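Local coordinates for CRISPR-associated endonuclease Cas12b (Alicyclobacillus acidoterrestris, PDB 5U31), which cleaves DNA as an RNA-guided CRISPR endonuclease, using a guide RNA and a protospacer adjacent motif to recognise invading genetic elements, at residues I419-L424 with V438-S443; S6-L11 with D500-V505; T393-L398 with A480-R485. The protein carries 3 engineered substitutions. All coordinates share one frame; numbering follows the deposited sequence.

Contact 1 of 3, residues I419-L424 with V438-S443. With nucleotides of chain B.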
# COMPACT_ATOMS: atom_id res chain seq x y z
N ILE A 419 -35.31 -5.64 -5.43
CA ILE A 419 -34.91 -6.61 -4.43
C ILE A 419 -36.10 -6.87 -3.53
O ILE A 419 -36.74 -5.93 -3.06
CB ILE A 419 -33.69 -6.13 -3.61
CG1 ILE A 419 -32.41 -6.58 -4.30
CG2 ILE A 419 -33.76 -6.67 -2.20
CD1 ILE A 419 -31.35 -5.53 -4.33
N ARG A 420 -36.42 -8.14 -3.32
CA ARG A 420 -37.49 -8.53 -2.41
C ARG A 420 -36.87 -9.00 -1.11
O ARG A 420 -36.24 -10.06 -1.07
CB ARG A 420 -38.37 -9.61 -3.03
CG ARG A 420 -39.65 -9.85 -2.26
CD ARG A 420 -40.23 -11.21 -2.57
NE ARG A 420 -40.44 -11.41 -4.00
CZ ARG A 420 -41.42 -10.86 -4.69
NH1 ARG A 420 -42.28 -10.05 -4.10
NH2 ARG A 420 -41.53 -11.10 -5.99
N PHE A 421 -37.03 -8.22 -0.05
CA PHE A 421 -36.65 -8.67 1.28
C PHE A 421 -37.77 -9.54 1.84
O PHE A 421 -38.90 -9.06 2.01
CB PHE A 421 -36.38 -7.48 2.20
CG PHE A 421 -35.28 -6.57 1.71
CD1 PHE A 421 -33.97 -6.77 2.11
CD2 PHE A 421 -35.56 -5.52 0.86
CE1 PHE A 421 -32.95 -5.94 1.67
CE2 PHE A 421 -34.55 -4.68 0.42
CZ PHE A 421 -33.24 -4.89 0.82
N HIS A 422 -37.47 -10.80 2.13
CA HIS A 422 -38.52 -11.71 2.61
C HIS A 422 -38.94 -11.39 4.03
O HIS A 422 -40.05 -11.74 4.44
CB HIS A 422 -38.04 -13.15 2.49
CG HIS A 422 -37.74 -13.55 1.08
ND1 HIS A 422 -38.71 -14.01 0.21
CD2 HIS A 422 -36.59 -13.53 0.38
CE1 HIS A 422 -38.17 -14.27 -0.96
NE2 HIS A 422 -36.88 -13.99 -0.89
N LYS A 423 -38.08 -10.75 4.81
CA LYS A 423 -38.44 -10.22 6.11
C LYS A 423 -37.75 -8.88 6.27
O LYS A 423 -36.61 -8.71 5.84
CB LYS A 423 -38.04 -11.16 7.26
CG LYS A 423 -38.93 -12.38 7.41
CD LYS A 423 -38.67 -13.07 8.74
CE LYS A 423 -37.22 -13.52 8.87
NZ LYS A 423 -37.02 -14.33 10.10
N LEU A 424 -38.44 -7.93 6.89
CA LEU A 424 -37.90 -6.59 7.04
C LEU A 424 -38.61 -5.92 8.21
O LEU A 424 -39.42 -6.54 8.90
CB LEU A 424 -38.05 -5.79 5.75
CG LEU A 424 -37.02 -4.71 5.45
CD1 LEU A 424 -35.65 -5.33 5.26
CD2 LEU A 424 -37.44 -3.93 4.22
N VAL A 438 -41.24 -7.65 1.25
CA VAL A 438 -41.16 -6.24 0.88
C VAL A 438 -40.30 -6.12 -0.36
O VAL A 438 -39.11 -6.45 -0.33
CB VAL A 438 -40.60 -5.39 2.03
CG1 VAL A 438 -40.47 -3.95 1.59
CG2 VAL A 438 -41.47 -5.52 3.25
N THR A 439 -40.88 -5.61 -1.45
CA THR A 439 -40.18 -5.45 -2.72
C THR A 439 -39.74 -4.00 -2.88
O THR A 439 -40.57 -3.08 -2.86
CB THR A 439 -41.07 -5.85 -3.89
OG1 THR A 439 -41.49 -7.21 -3.72
CG2 THR A 439 -40.30 -5.71 -5.19
N VAL A 440 -38.44 -3.79 -3.08
CA VAL A 440 -37.85 -2.46 -3.13
C VAL A 440 -37.16 -2.27 -4.48
O VAL A 440 -36.28 -3.05 -4.84
CB VAL A 440 -36.86 -2.25 -1.98
CG1 VAL A 440 -36.09 -0.96 -2.17
CG2 VAL A 440 -37.59 -2.26 -0.65
N PRO A 441 -37.54 -1.26 -5.27
CA PRO A 441 -36.82 -1.00 -6.51
C PRO A 441 -35.42 -0.48 -6.26
O PRO A 441 -35.11 0.13 -5.23
CB PRO A 441 -37.69 0.07 -7.20
CG PRO A 441 -38.50 0.67 -6.12
CD PRO A 441 -38.78 -0.47 -5.19
N ILE A 442 -34.56 -0.72 -7.24
CA ILE A 442 -33.16 -0.31 -7.21
C ILE A 442 -32.96 0.86 -8.15
O ILE A 442 -33.49 0.87 -9.27
CB ILE A 442 -32.24 -1.48 -7.62
CG1 ILE A 442 -32.46 -2.68 -6.70
CG2 ILE A 442 -30.80 -1.04 -7.63
CD1 ILE A 442 -32.03 -3.96 -7.34
N SER A 443 -32.20 1.86 -7.70
CA SER A 443 -31.81 2.94 -8.60
C SER A 443 -30.97 2.40 -9.75
O SER A 443 -30.20 1.45 -9.59
CB SER A 443 -31.04 4.01 -7.83
OG SER A 443 -31.87 4.69 -6.90
P G B 30 -28.87 7.78 -7.62
OP1 G B 30 -30.31 8.05 -7.39
OP2 G B 30 -27.86 8.35 -6.70
O5' G B 30 -28.67 6.20 -7.66
C5' G B 30 -27.64 5.62 -8.45
C4' G B 30 -26.81 4.64 -7.65
O4' G B 30 -26.56 3.46 -8.45
C3' G B 30 -25.43 5.14 -7.25
O3' G B 30 -25.46 5.87 -6.04
C2' G B 30 -24.60 3.86 -7.17
O2' G B 30 -24.73 3.24 -5.90
C1' G B 30 -25.26 2.98 -8.22
N9 G B 30 -24.55 2.97 -9.51
C8 G B 30 -25.07 3.36 -10.72
N7 G B 30 -24.23 3.22 -11.71
C5 G B 30 -23.09 2.70 -11.12
C6 G B 30 -21.85 2.34 -11.69
O6 G B 30 -21.50 2.41 -12.87
N1 G B 30 -20.97 1.85 -10.74
C2 G B 30 -21.24 1.73 -9.40
N2 G B 30 -20.25 1.24 -8.64
N3 G B 30 -22.40 2.06 -8.85
C4 G B 30 -23.27 2.53 -9.76
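Phe-421 brings the CD2-CE2 edge of its ring up to the CG2 branch of Val-440, with CE2 4.0 Å from that methyl. The two belong to an antiparallel strand pair in the three-stranded sheet 405-408, 418-421, 437-441 of the WED-II (OBD-II) domain. Ile-419 and Val-440, and Phe-421 and Val-438, are hydrogen-bonded pairs; Ile-419 N reaches Val-440 O at 2.8 Å, and Phe-421 N reaches Val-438 O at 2.7 Å. Arg-420 and Thr-439 form the non-hydrogen-bonded pair between them.

One face carries Ile-419, Phe-421, Val-438 and Val-440, where branched and aromatic residues suit both a strand and a buried core. CG2 of Ile-419 lies over one face of the Phe-421 ring toward its rim, and a T-shaped stack with Phe-395 continues the core. Beyond the chain's corner at His-422 and Lys-423, Leu-424 turns back, and its CD2 meets Val-438 CG1 at 4.0 Å. Leu-424 and Val-438 also pack on Ile-19 of helix 17-45.

The other face is partly exposed and polar. CG of Arg-420, anti to the backbone N (chi1 -169°), lies 3.5 Å from Thr-439 OG1, and its NH1 forms a long, weak ion pair with Asp-437. Further along the segment, Ile-442 keeps the packing apolar, its CD1 3.5 Å from CD1 of Ile-419.

Contact 2 of 3, residues S6-L11 with D500-V505. With nucleotides of chain B.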
# COMPACT_ATOMS: atom_id res chain seq x y z
N SER A 6 -18.34 -7.64 -5.01
CA SER A 6 -19.42 -6.87 -4.40
C SER A 6 -19.94 -5.86 -5.41
O SER A 6 -19.16 -5.07 -5.95
CB SER A 6 -18.96 -6.17 -3.12
OG SER A 6 -18.73 -4.79 -3.33
N ILE A 7 -21.24 -5.90 -5.67
CA ILE A 7 -21.92 -4.88 -6.46
C ILE A 7 -22.86 -4.15 -5.51
O ILE A 7 -23.87 -4.70 -5.07
CB ILE A 7 -22.69 -5.49 -7.64
CG1 ILE A 7 -21.70 -6.06 -8.66
CG2 ILE A 7 -23.57 -4.44 -8.29
CD1 ILE A 7 -22.37 -6.64 -9.88
N LYS A 8 -22.51 -2.91 -5.18
CA LYS A 8 -23.33 -2.13 -4.27
C LYS A 8 -24.49 -1.51 -5.04
O LYS A 8 -24.31 -0.97 -6.14
CB LYS A 8 -22.50 -1.06 -3.57
CG LYS A 8 -23.22 -0.32 -2.45
CD LYS A 8 -22.22 0.39 -1.56
CE LYS A 8 -22.47 1.89 -1.51
NZ LYS A 8 -21.48 2.60 -0.64
N VAL A 9 -25.67 -1.58 -4.45
CA VAL A 9 -26.91 -1.22 -5.12
C VAL A 9 -27.64 -0.23 -4.23
O VAL A 9 -27.59 -0.34 -3.00
CB VAL A 9 -27.75 -2.49 -5.40
CG1 VAL A 9 -29.16 -2.38 -4.83
CG2 VAL A 9 -27.75 -2.82 -6.88
N LYS A 10 -28.27 0.77 -4.84
CA LYS A 10 -29.00 1.79 -4.10
C LYS A 10 -30.50 1.55 -4.20
O LYS A 10 -31.02 1.27 -5.29
CB LYS A 10 -28.65 3.18 -4.63
CG LYS A 10 -29.17 4.33 -3.79
CD LYS A 10 -28.95 5.64 -4.53
CE LYS A 10 -29.07 6.84 -3.62
NZ LYS A 10 -30.37 6.86 -2.89
N LEU A 11 -31.19 1.67 -3.07
CA LEU A 11 -32.63 1.43 -3.02
C LEU A 11 -33.38 2.74 -3.25
O LEU A 11 -33.09 3.75 -2.61
CB LEU A 11 -33.02 0.83 -1.66
CG LEU A 11 -32.31 -0.47 -1.28
CD1 LEU A 11 -32.78 -0.96 0.08
CD2 LEU A 11 -32.56 -1.54 -2.33
N ASP A 500 -29.93 8.08 2.27
CA ASP A 500 -29.89 7.01 1.29
C ASP A 500 -29.52 5.68 1.96
O ASP A 500 -28.72 5.64 2.90
CB ASP A 500 -28.89 7.33 0.19
CG ASP A 500 -29.25 8.60 -0.57
OD1 ASP A 500 -30.46 8.91 -0.69
OD2 ASP A 500 -28.33 9.28 -1.07
N VAL A 501 -30.10 4.60 1.46
CA VAL A 501 -29.83 3.25 1.94
C VAL A 501 -29.37 2.40 0.75
O VAL A 501 -30.00 2.43 -0.31
CB VAL A 501 -31.05 2.63 2.62
CG1 VAL A 501 -30.73 1.25 3.18
CG2 VAL A 501 -31.54 3.53 3.73
N TYR A 502 -28.28 1.66 0.95
CA TYR A 502 -27.71 0.81 -0.09
C TYR A 502 -27.77 -0.65 0.34
O TYR A 502 -27.83 -0.97 1.53
CB TYR A 502 -26.25 1.19 -0.38
CG TYR A 502 -26.05 2.60 -0.88
CD1 TYR A 502 -25.89 2.86 -2.23
CD2 TYR A 502 -26.02 3.67 0.00
CE1 TYR A 502 -25.70 4.16 -2.69
CE2 TYR A 502 -25.84 4.97 -0.45
CZ TYR A 502 -25.68 5.20 -1.80
OH TYR A 502 -25.49 6.49 -2.26
N LEU A 503 -27.74 -1.54 -0.64
CA LEU A 503 -27.60 -2.97 -0.41
C LEU A 503 -26.32 -3.44 -1.09
O LEU A 503 -26.17 -3.31 -2.31
CB LEU A 503 -28.80 -3.76 -0.94
CG LEU A 503 -28.73 -5.25 -0.58
CD1 LEU A 503 -28.84 -5.42 0.92
CD2 LEU A 503 -29.80 -6.06 -1.27
N ASN A 504 -25.40 -3.99 -0.30
CA ASN A 504 -24.11 -4.44 -0.81
C ASN A 504 -24.24 -5.92 -1.10
O ASN A 504 -24.22 -6.74 -0.19
CB ASN A 504 -23.02 -4.15 0.20
CG ASN A 504 -21.63 -4.30 -0.37
OD1 ASN A 504 -21.36 -5.16 -1.21
ND2 ASN A 504 -20.71 -3.46 0.11
N VAL A 505 -24.37 -6.27 -2.38
CA VAL A 505 -24.65 -7.64 -2.79
C VAL A 505 -23.36 -8.32 -3.19
O VAL A 505 -22.62 -7.80 -4.04
CB VAL A 505 -25.67 -7.69 -3.93
CG1 VAL A 505 -25.88 -9.12 -4.36
CG2 VAL A 505 -26.99 -7.07 -3.49
P G B 30 -28.87 7.78 -7.62
OP1 G B 30 -30.31 8.05 -7.39
OP2 G B 30 -27.86 8.35 -6.70
O5' G B 30 -28.67 6.20 -7.66
C5' G B 30 -27.64 5.62 -8.45
C4' G B 30 -26.81 4.64 -7.65
O4' G B 30 -26.56 3.46 -8.45
C3' G B 30 -25.43 5.14 -7.25
O3' G B 30 -25.46 5.87 -6.04
C2' G B 30 -24.60 3.86 -7.17
O2' G B 30 -24.73 3.24 -5.90
C1' G B 30 -25.26 2.98 -8.22
N9 G B 30 -24.55 2.97 -9.51
C8 G B 30 -25.07 3.36 -10.72
N7 G B 30 -24.23 3.22 -11.71
C5 G B 30 -23.09 2.70 -11.12
C6 G B 30 -21.85 2.34 -11.69
O6 G B 30 -21.50 2.41 -12.87
N1 G B 30 -20.97 1.85 -10.74
C2 G B 30 -21.24 1.73 -9.40
N2 G B 30 -20.25 1.24 -8.64
N3 G B 30 -22.40 2.06 -8.85
C4 G B 30 -23.27 2.53 -9.76
P C B 93 -14.85 -5.41 -9.69
OP1 C B 93 -13.76 -6.10 -10.41
OP2 C B 93 -16.20 -5.33 -10.30
O5' C B 93 -14.98 -6.09 -8.25
C5' C B 93 -16.09 -5.81 -7.40
C4' C B 93 -15.66 -5.43 -6.00
O4' C B 93 -15.57 -6.61 -5.15
C3' C B 93 -14.31 -4.71 -5.88
O3' C B 93 -14.40 -3.73 -4.84
C2' C B 93 -13.40 -5.82 -5.37
O2' C B 93 -12.23 -5.37 -4.70
C1' C B 93 -14.35 -6.54 -4.43
N1 C B 93 -13.92 -7.86 -3.96
C2 C B 93 -14.66 -8.47 -2.93
O2 C B 93 -15.68 -7.92 -2.51
N3 C B 93 -14.25 -9.67 -2.44
C4 C B 93 -13.16 -10.24 -2.92
N4 C B 93 -12.80 -11.42 -2.42
C5 C B 93 -12.37 -9.63 -3.94
C6 C B 93 -12.78 -8.45 -4.42
P A B 94 -15.16 -2.33 -5.03
OP1 A B 94 -16.11 -2.38 -6.17
OP2 A B 94 -14.12 -1.27 -4.96
O5' A B 94 -15.99 -2.20 -3.69
C5' A B 94 -15.39 -2.54 -2.44
C4' A B 94 -16.32 -3.37 -1.59
O4' A B 94 -16.04 -4.77 -1.77
C3' A B 94 -16.21 -3.16 -0.10
O3' A B 94 -16.90 -2.00 0.33
C2' A B 94 -16.79 -4.45 0.47
O2' A B 94 -18.21 -4.40 0.47
C1' A B 94 -16.35 -5.47 -0.59
N9 A B 94 -15.20 -6.30 -0.18
C8 A B 94 -13.93 -6.34 -0.70
N7 A B 94 -13.16 -7.24 -0.14
C5 A B 94 -13.98 -7.83 0.82
C6 A B 94 -13.77 -8.85 1.76
N6 A B 94 -12.61 -9.50 1.91
N1 A B 94 -14.80 -9.21 2.56
C2 A B 94 -15.96 -8.56 2.41
N3 A B 94 -16.29 -7.59 1.56
C4 A B 94 -15.24 -7.27 0.79
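Ser-6 sets its CB 3.2 Å from OD1 of Asn-504, where both side chains face the guide RNA. Ser-6 N donates an almost straight bond (172°) to O4' of C93 of chain B, and its OG donates to O4' of A94 of chain B. Asn-504 adds ND2 to O2' of that nucleotide at 2.7 Å; the same amide nitrogen also bonds to Gln-483 OE1. Small polar side chains suit this place, since they can approach the sugars closely.

Ile-7 pairs with Val-505 through two backbone bonds, their side chains on the apolar face of an antiparallel ladder. Lys-8 returns to the face of Tyr-502 and Asn-504. Its CE lies over one face of the Tyr-502 ring, offset toward the rim and 3.6 Å from CD1, while NZ stands 4.6 Å from the ring centroid, a cation-pi contact 11° off the normal. Val-9 forms the next hydrogen-bonded pair, with Leu-503, and the two side chains lie side by side.

Lys-10 runs its CG past Tyr-502, 3.6 Å from CE1. A bend at chi4 (-55°) then turns NZ to a salt bridge of 3.0 Å with OD1 of Asp-500, whose position is less certain because it is poorly ordered. The Tyr-502 hydroxyl bonds to an RNA phosphate. Leu-11 N donates to Val-501 O at 3.1 Å.

The ladder joins the N-terminal part of the wedge to WED-II, tying strand 3-10 to strand 502-510. Strand 473-483 lies along the far side of 502-510, Ile-419 of strand 418-421 packs on Val-9 and Leu-503, and Leu-23 of helix 17-45 touches Leu-11 and Val-501.

Contact 3 of 3, residues T393-L398 with A480-R485. With nucleotides of chain B; nucleotides of chain C.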
# COMPACT_ATOMS: atom_id res chain seq x y z
N THR A 393 -26.47 -5.06 8.89
CA THR A 393 -27.31 -6.25 8.91
C THR A 393 -27.06 -7.07 7.65
O THR A 393 -27.06 -6.53 6.54
CB THR A 393 -28.79 -5.87 9.02
OG1 THR A 393 -29.40 -5.90 7.72
CG2 THR A 393 -28.96 -4.49 9.60
N ARG A 394 -26.84 -8.36 7.82
CA ARG A 394 -26.64 -9.24 6.68
C ARG A 394 -27.97 -9.85 6.24
O ARG A 394 -28.95 -9.85 6.97
CB ARG A 394 -25.65 -10.35 7.02
CG ARG A 394 -24.25 -9.86 7.30
CD ARG A 394 -23.39 -10.97 7.87
NE ARG A 394 -22.06 -10.49 8.22
CZ ARG A 394 -21.14 -11.23 8.83
NH1 ARG A 394 -21.42 -12.48 9.18
NH2 ARG A 394 -19.95 -10.71 9.10
N PHE A 395 -27.97 -10.35 5.00
CA PHE A 395 -29.15 -10.97 4.42
C PHE A 395 -28.68 -12.14 3.57
O PHE A 395 -28.01 -11.93 2.55
CB PHE A 395 -29.94 -9.97 3.57
CG PHE A 395 -31.06 -9.30 4.30
CD1 PHE A 395 -32.30 -9.89 4.37
CD2 PHE A 395 -30.87 -8.06 4.89
CE1 PHE A 395 -33.34 -9.27 5.02
CE2 PHE A 395 -31.91 -7.43 5.55
CZ PHE A 395 -33.14 -8.04 5.62
N ASP A 396 -29.02 -13.36 3.96
CA ASP A 396 -28.59 -14.50 3.18
C ASP A 396 -29.29 -14.52 1.82
O ASP A 396 -30.36 -13.94 1.63
CB ASP A 396 -28.85 -15.80 3.94
CG ASP A 396 -27.60 -16.36 4.59
OD1 ASP A 396 -26.50 -16.18 4.01
OD2 ASP A 396 -27.70 -16.97 5.67
N LYS A 397 -28.66 -15.19 0.86
CA LYS A 397 -29.26 -15.42 -0.44
C LYS A 397 -30.49 -16.31 -0.30
O LYS A 397 -30.77 -16.87 0.77
CB LYS A 397 -28.26 -16.08 -1.38
CG LYS A 397 -27.95 -17.52 -0.98
CD LYS A 397 -26.80 -18.06 -1.79
CE LYS A 397 -26.40 -19.45 -1.35
NZ LYS A 397 -25.22 -19.91 -2.15
N LEU A 398 -31.23 -16.47 -1.40
CA LEU A 398 -32.38 -17.37 -1.41
C LEU A 398 -31.93 -18.79 -1.10
O LEU A 398 -31.07 -19.35 -1.79
CB LEU A 398 -33.08 -17.32 -2.76
CG LEU A 398 -34.60 -17.10 -2.72
CD1 LEU A 398 -35.29 -17.90 -3.80
CD2 LEU A 398 -35.21 -17.40 -1.36
N ALA A 480 -25.84 -10.44 1.26
CA ALA A 480 -25.96 -9.01 1.07
C ALA A 480 -25.96 -8.33 2.43
O ALA A 480 -26.27 -8.94 3.45
CB ALA A 480 -27.24 -8.65 0.31
N LYS A 481 -25.59 -7.06 2.44
CA LYS A 481 -25.60 -6.29 3.67
C LYS A 481 -26.15 -4.90 3.40
O LYS A 481 -25.89 -4.32 2.35
CB LYS A 481 -24.20 -6.22 4.31
CG LYS A 481 -23.12 -5.59 3.45
CD LYS A 481 -21.78 -5.47 4.19
CE LYS A 481 -20.82 -6.59 3.81
NZ LYS A 481 -21.22 -7.89 4.42
N ILE A 482 -26.91 -4.38 4.36
CA ILE A 482 -27.55 -3.08 4.23
C ILE A 482 -26.63 -2.02 4.80
O ILE A 482 -26.29 -2.04 5.99
CB ILE A 482 -28.91 -3.07 4.95
CG1 ILE A 482 -29.90 -3.95 4.20
CG2 ILE A 482 -29.43 -1.66 5.08
CD1 ILE A 482 -31.16 -4.19 4.95
N GLN A 483 -26.22 -1.08 3.95
CA GLN A 483 -25.27 -0.04 4.33
C GLN A 483 -25.87 1.35 4.11
O GLN A 483 -26.74 1.55 3.26
CB GLN A 483 -23.98 -0.14 3.52
CG GLN A 483 -23.32 -1.49 3.51
CD GLN A 483 -22.01 -1.45 2.76
OE1 GLN A 483 -21.49 -2.47 2.32
NE2 GLN A 483 -21.47 -0.24 2.59
N CYS A 484 -25.36 2.30 4.89
CA CYS A 484 -25.56 3.73 4.70
C CYS A 484 -24.19 4.39 4.60
O CYS A 484 -23.16 3.81 4.95
CB CYS A 484 -26.38 4.34 5.84
SG CYS A 484 -27.98 3.58 6.11
N ARG A 485 -24.19 5.64 4.13
CA ARG A 485 -22.95 6.40 4.06
C ARG A 485 -22.49 6.79 5.46
O ARG A 485 -23.30 7.09 6.34
CB ARG A 485 -23.15 7.66 3.22
CG ARG A 485 -23.52 7.42 1.77
CD ARG A 485 -23.92 8.74 1.12
NE ARG A 485 -24.03 8.63 -0.33
CZ ARG A 485 -23.01 8.80 -1.17
NH1 ARG A 485 -21.80 9.09 -0.70
NH2 ARG A 485 -23.20 8.69 -2.48
P G B 95 -16.41 -1.24 1.64
OP1 G B 95 -17.21 0.01 1.77
OP2 G B 95 -14.92 -1.18 1.59
O5' G B 95 -16.82 -2.22 2.82
C5' G B 95 -18.19 -2.44 3.13
C4' G B 95 -18.33 -3.20 4.42
O4' G B 95 -17.96 -4.59 4.22
C3' G B 95 -17.42 -2.74 5.54
O3' G B 95 -17.92 -1.60 6.21
C2' G B 95 -17.30 -3.98 6.42
O2' G B 95 -18.43 -4.11 7.27
C1' G B 95 -17.36 -5.10 5.38
N9 G B 95 -16.03 -5.65 5.02
C8 G B 95 -15.28 -5.37 3.91
N7 G B 95 -14.16 -6.06 3.87
C5 G B 95 -14.19 -6.84 5.02
C6 G B 95 -13.27 -7.78 5.53
O6 G B 95 -12.19 -8.14 5.06
N1 G B 95 -13.70 -8.33 6.73
C2 G B 95 -14.88 -8.02 7.35
N2 G B 95 -15.14 -8.65 8.50
N3 G B 95 -15.75 -7.14 6.90
C4 G B 95 -15.34 -6.60 5.74
P DA C 22 -24.03 -21.91 0.86
OP1 DA C 22 -23.36 -22.09 -0.45
OP2 DA C 22 -25.39 -21.30 0.97
O5' DA C 22 -24.16 -23.32 1.58
C5' DA C 22 -23.06 -24.15 1.68
C4' DA C 22 -23.47 -25.48 2.27
O4' DA C 22 -23.48 -25.38 3.71
C3' DA C 22 -24.87 -25.95 1.86
O3' DA C 22 -24.81 -27.32 1.54
C2' DA C 22 -25.71 -25.69 3.11
C1' DA C 22 -24.68 -25.92 4.21
N9 DA C 22 -24.98 -25.26 5.47
C8 DA C 22 -25.22 -23.93 5.68
N7 DA C 22 -25.45 -23.62 6.93
C5 DA C 22 -25.34 -24.83 7.60
C6 DA C 22 -25.48 -25.18 8.96
N6 DA C 22 -25.75 -24.30 9.93
N1 DA C 22 -25.32 -26.48 9.29
C2 DA C 22 -25.03 -27.36 8.32
N3 DA C 22 -24.88 -27.15 7.01
C4 DA C 22 -25.05 -25.85 6.71
P U B 31 -24.43 7.07 -5.80
OP1 U B 31 -24.62 7.58 -4.42
OP2 U B 31 -24.52 8.00 -6.96
O5' U B 31 -23.02 6.36 -5.83
C5' U B 31 -22.53 5.70 -4.67
C4' U B 31 -21.09 5.30 -4.85
O4' U B 31 -20.98 4.35 -5.93
C3' U B 31 -20.16 6.43 -5.24
O3' U B 31 -19.77 7.22 -4.14
C2' U B 31 -19.01 5.68 -5.90
O2' U B 31 -18.16 5.11 -4.92
C1' U B 31 -19.75 4.54 -6.60
N1 U B 31 -20.05 4.83 -8.02
C2 U B 31 -19.08 4.55 -8.96
O2 U B 31 -17.99 4.09 -8.65
N3 U B 31 -19.41 4.81 -10.26
C4 U B 31 -20.61 5.32 -10.70
O4 U B 31 -20.76 5.51 -11.90
C5 U B 31 -21.57 5.58 -9.68
C6 U B 31 -21.28 5.33 -8.40
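A short antiparallel pairing sets Arg-394 and Phe-395 beside Lys-481 and Ala-480, joining the short strand 394-395 to the long strand 473-483 inside the WED-II domain. Three backbone bonds hold it. Phe-395 N reaches Ala-480 O at 2.7 Å, Ala-480 N returns to Phe-395 O at 2.9 Å, and Ile-482 N takes Thr-393 O at 3.1 Å.

On the apolar face, CD1 of Ile-482 lies obliquely to the Phe-395 ring, 3.4 Å from CE2. Chi1 (-70°) sets CG1 of Ile-482 anti to the carbonyl carbon, and chi2 (170°) extends CD1 beyond it to the ring. The same methyl is 3.7 Å from Thr-393 OG1. Ala-480 brings only a small CB beside Phe-395, and the ring and Ile-482 fill this face. The ring also makes a T-shaped stack with His-403.

The strands belong to an antiparallel sheet in which 473-483 also pairs with 461-464 and 502-510, part of the wedge domain, which contacts guide RNA and target DNA. The face of Arg-394 and Lys-481 is basic. These two form the non-hydrogen-bonded pair, with Arg-394 NE and Lys-481 NZ 4.7 Å apart; a salt bridge from Arg-394 to Glu-227 probably eases that like-charge repulsion. CE of Lys-481 rests by O4' of G95 of chain B.

Both ends of the pair lead to phosphates. Lys-397, extended beyond CG, makes a weak bond to OP1 of DA22 of chain C. Arg-485, a guide-RNA-binding residue, is poorly ordered; its NH2 donates to OP1 of U31 of chain B at 2.6 Å, in the guanidinium plane.

How the contacts relate
Contacts 2 and 3 share one antiparallel sheet, their centres about 8 Å apart, because strands 473-483 and 502-510 are neighbours in it. Contact 1 belongs to a separate three-stranded sheet, its centre about 11 Å from each of the others. Along the chain the order is 6-11, 393-398, 419-424, 438-443, 480-485, 500-505, so contact 2 encloses contact 3, which encloses contact 1. Between contacts 1 and 2, Ile-442 packs on Val-9 and Ser-443 N probably hydrogen-bonds to Lys-10 O; between contacts 1 and 3, Leu-424 packs on Phe-395. Helix 17-45 touches all three contacts. The wedge is thus assembled from the N-terminal strand and a distant region, with guide-RNA nucleotides beside each contact.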